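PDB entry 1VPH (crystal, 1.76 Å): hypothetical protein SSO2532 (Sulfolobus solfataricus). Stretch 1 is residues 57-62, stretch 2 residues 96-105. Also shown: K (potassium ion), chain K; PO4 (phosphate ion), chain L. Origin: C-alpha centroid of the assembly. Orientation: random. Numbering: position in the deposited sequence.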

# COMPACT_ATOMS: atom_id res chain seq x y z
N HIS C 57 0.90 7.91 -12.16
CA HIS C 57 -0.34 8.27 -12.80
C HIS C 57 -1.32 8.40 -11.66
O HIS C 57 -1.22 7.68 -10.68
CB HIS C 57 -0.82 7.13 -13.71
CG HIS C 57 0.03 6.86 -14.91
ND1 HIS C 57 0.17 7.76 -15.94
CD2 HIS C 57 0.74 5.76 -15.27
CE1 HIS C 57 0.94 7.24 -16.88
NE2 HIS C 57 1.29 6.03 -16.50
N SER C 58 -2.26 9.33 -11.76
CA SER C 58 -3.22 9.52 -10.69
C SER C 58 -4.58 8.85 -10.99
O SER C 58 -5.48 8.88 -10.12
CB SER C 58 -3.37 11.01 -10.46
OG SER C 58 -4.05 11.59 -11.58
N THR C 59 -4.74 8.22 -12.16
CA THR C 59 -5.99 7.55 -12.52
C THR C 59 -5.77 6.08 -12.92
O THR C 59 -6.62 5.43 -13.53
CB THR C 59 -6.69 8.34 -13.64
OG1 THR C 59 -5.89 8.33 -14.80
CG2 THR C 59 -6.96 9.76 -13.18
N ALA C 60 -4.62 5.58 -12.52
CA ALA C 60 -4.30 4.18 -12.57
C ALA C 60 -3.67 3.73 -11.25
O ALA C 60 -3.26 4.54 -10.39
CB ALA C 60 -3.37 3.88 -13.75
N ALA C 61 -3.62 2.41 -11.07
CA ALA C 61 -3.08 1.85 -9.84
C ALA C 61 -2.35 0.54 -10.13
O ALA C 61 -2.40 0.03 -11.25
CB ALA C 61 -4.19 1.62 -8.78
N ILE C 62 -1.70 -0.00 -9.10
CA ILE C 62 -1.03 -1.32 -9.18
C ILE C 62 -1.60 -2.18 -8.10
O ILE C 62 -1.67 -1.71 -6.96
CB ILE C 62 0.49 -1.20 -8.97
CG1 ILE C 62 1.15 -0.40 -10.14
CG2 ILE C 62 1.14 -2.58 -8.86
CD1 ILE C 62 1.06 -1.12 -11.56
N ASP C 96 -13.88 14.61 -16.33
CA ASP C 96 -14.90 13.58 -16.14
C ASP C 96 -14.36 12.30 -15.58
O ASP C 96 -14.80 11.21 -15.99
CB ASP C 96 -15.43 13.23 -17.56
CG ASP C 96 -14.30 12.72 -18.55
OD1 ASP C 96 -13.12 12.52 -18.16
OD2 ASP C 96 -14.60 12.53 -19.76
N ASN C 97 -13.38 12.37 -14.69
CA ASN C 97 -12.72 11.15 -14.25
C ASN C 97 -12.47 11.13 -12.73
O ASN C 97 -11.57 10.47 -12.28
CB ASN C 97 -11.43 10.96 -15.03
CG ASN C 97 -10.38 12.00 -14.72
OD1 ASN C 97 -10.65 13.01 -14.03
ND2 ASN C 97 -9.19 11.80 -15.25
N ALA C 98 -13.29 11.87 -11.97
CA ALA C 98 -13.19 11.87 -10.51
C ALA C 98 -13.15 10.47 -9.98
O ALA C 98 -12.33 10.19 -9.13
CB ALA C 98 -14.31 12.63 -9.88
N HIS C 99 -14.02 9.60 -10.49
CA HIS C 99 -14.09 8.22 -10.02
C HIS C 99 -12.72 7.55 -10.12
O HIS C 99 -12.34 6.76 -9.24
CB HIS C 99 -15.11 7.44 -10.84
CG HIS C 99 -14.61 7.11 -12.23
ND1 HIS C 99 -14.69 7.99 -13.28
CD2 HIS C 99 -13.93 6.02 -12.69
CE1 HIS C 99 -14.14 7.44 -14.35
NE2 HIS C 99 -13.68 6.25 -14.02
N ALA C 100 -11.99 7.83 -11.21
CA ALA C 100 -10.70 7.20 -11.47
C ALA C 100 -9.66 7.63 -10.45
O ALA C 100 -8.89 6.82 -9.95
CB ALA C 100 -10.24 7.54 -12.90
N HIS C 101 -9.67 8.91 -10.14
CA HIS C 101 -8.79 9.44 -9.10
C HIS C 101 -9.10 8.83 -7.71
O HIS C 101 -8.20 8.50 -6.95
CB HIS C 101 -8.97 10.95 -8.96
CG HIS C 101 -8.47 11.74 -10.13
ND1 HIS C 101 -7.13 11.97 -10.33
CD2 HIS C 101 -9.13 12.37 -11.13
CE1 HIS C 101 -6.98 12.73 -11.40
NE2 HIS C 101 -8.18 12.96 -11.93
N LEU C 102 -10.39 8.66 -7.40
CA LEU C 102 -10.79 8.03 -6.14
C LEU C 102 -10.32 6.60 -6.02
O LEU C 102 -9.77 6.23 -5.03
CB LEU C 102 -12.31 8.13 -5.99
CG LEU C 102 -12.93 9.53 -5.85
CD1 LEU C 102 -14.46 9.44 -5.74
CD2 LEU C 102 -12.40 10.26 -4.69
N GLY C 103 -10.52 5.81 -7.07
CA GLY C 103 -10.06 4.42 -7.09
C GLY C 103 -8.57 4.31 -6.91
O GLY C 103 -8.08 3.49 -6.14
N ALA C 104 -7.83 5.13 -7.64
CA ALA C 104 -6.37 5.09 -7.58
C ALA C 104 -5.88 5.51 -6.19
O ALA C 104 -4.95 4.93 -5.63
CB ALA C 104 -5.78 5.98 -8.61
N THR C 105 -6.54 6.51 -5.62
CA THR C 105 -6.19 7.01 -4.28
C THR C 105 -6.30 5.87 -3.25
O THR C 105 -5.43 5.71 -2.41
CB THR C 105 -7.10 8.20 -3.86
OG1 THR C 105 -6.86 9.36 -4.68
CG2 THR C 105 -6.87 8.57 -2.42
K K K . -8.85 14.32 -13.55
P PO4 L . -2.78 10.51 -15.00
O1 PO4 L . -3.68 11.13 -15.99
O2 PO4 L . -2.52 11.44 -13.82
O3 PO4 L . -1.40 10.29 -15.58
O4 PO4 L . -3.22 9.11 -14.64
O HOH W 1 -7.59 15.89 -13.20

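No hydrogen bond crosses between the two stretches; their contact, which buries 292 Å² counting both sides, rests on van der Waals packing and C-H interactions. Thr59, Ala104 and Ser58 contribute the most covered surface, at 71, 59 and 47 Å², with His101 close behind at 44 Å². The register agrees: Thr59 CA lies 4.8 Å from His101 CA, and Ala61 CA lies 5.1 Å from Ala104 CA.

Thr59 divides its side chain by chemistry. Its chi1 of 64° (p) brings CG2 over one face of the His101 imidazole, 3.5 Å from the ring centroid and 14° off the ring normal, which is the geometry of a CH-pi contact. CB of Thr59 packs against CB of Ala100 at 3.7 Å, where a methyl on the helix fits the close approach. The hydroxyl turns to the phosphate instead: Thr59 OG1 donates to PO4 O4 at 2.8 Å. A threonine thus supplies a methyl for the ring and a donor for the anion.

Ala104 points its CA-to-CB bond toward stretch 1 and meets mainly backbone. Its CB lies 3.3 Å from Ser58 O, 3.4 Å from Ala60 O and 4.2 Å from Thr59 CA, while Ala61 CB reaches Ala104 CA at 4.3 Å. With neighbours this near, the small side chain suits a helix lying close to the start of the strand at Ala60.

Ser58 uses both backbone and side chain. Its carbonyl oxygen receives a CA-H contact from His101, with His101 CA to Ser58 O at 3.5 Å and an angle of 171° at the hydrogen, so the approach is nearly linear. Ser58 OG sits at the edge of the His101 ring, 3.1 Å from CE1; its 3.3 Å separation from His101 ND1 has too poor an angle for a hydrogen bond. That hydroxyl donates to PO4 O2 at 2.7 Å, and Ser58 N donates to the same O2 at 3.0 Å.

The His101 ring is also held from its own side. Its CA-to-CB bond runs sideways, but with chi1 at -69° (m) the end of the side chain comes nearer to stretch 1, and His101 NE2 binds the potassium ion K at 2.2 Å. Asn97, just before the helix, binds the same ion through its side-chain amide. Metal coordination therefore helps fix the ring against which Thr59 packs, while the phosphate, probably from the crystallisation liquor, engages the hydroxyls of Ser58 and Thr59.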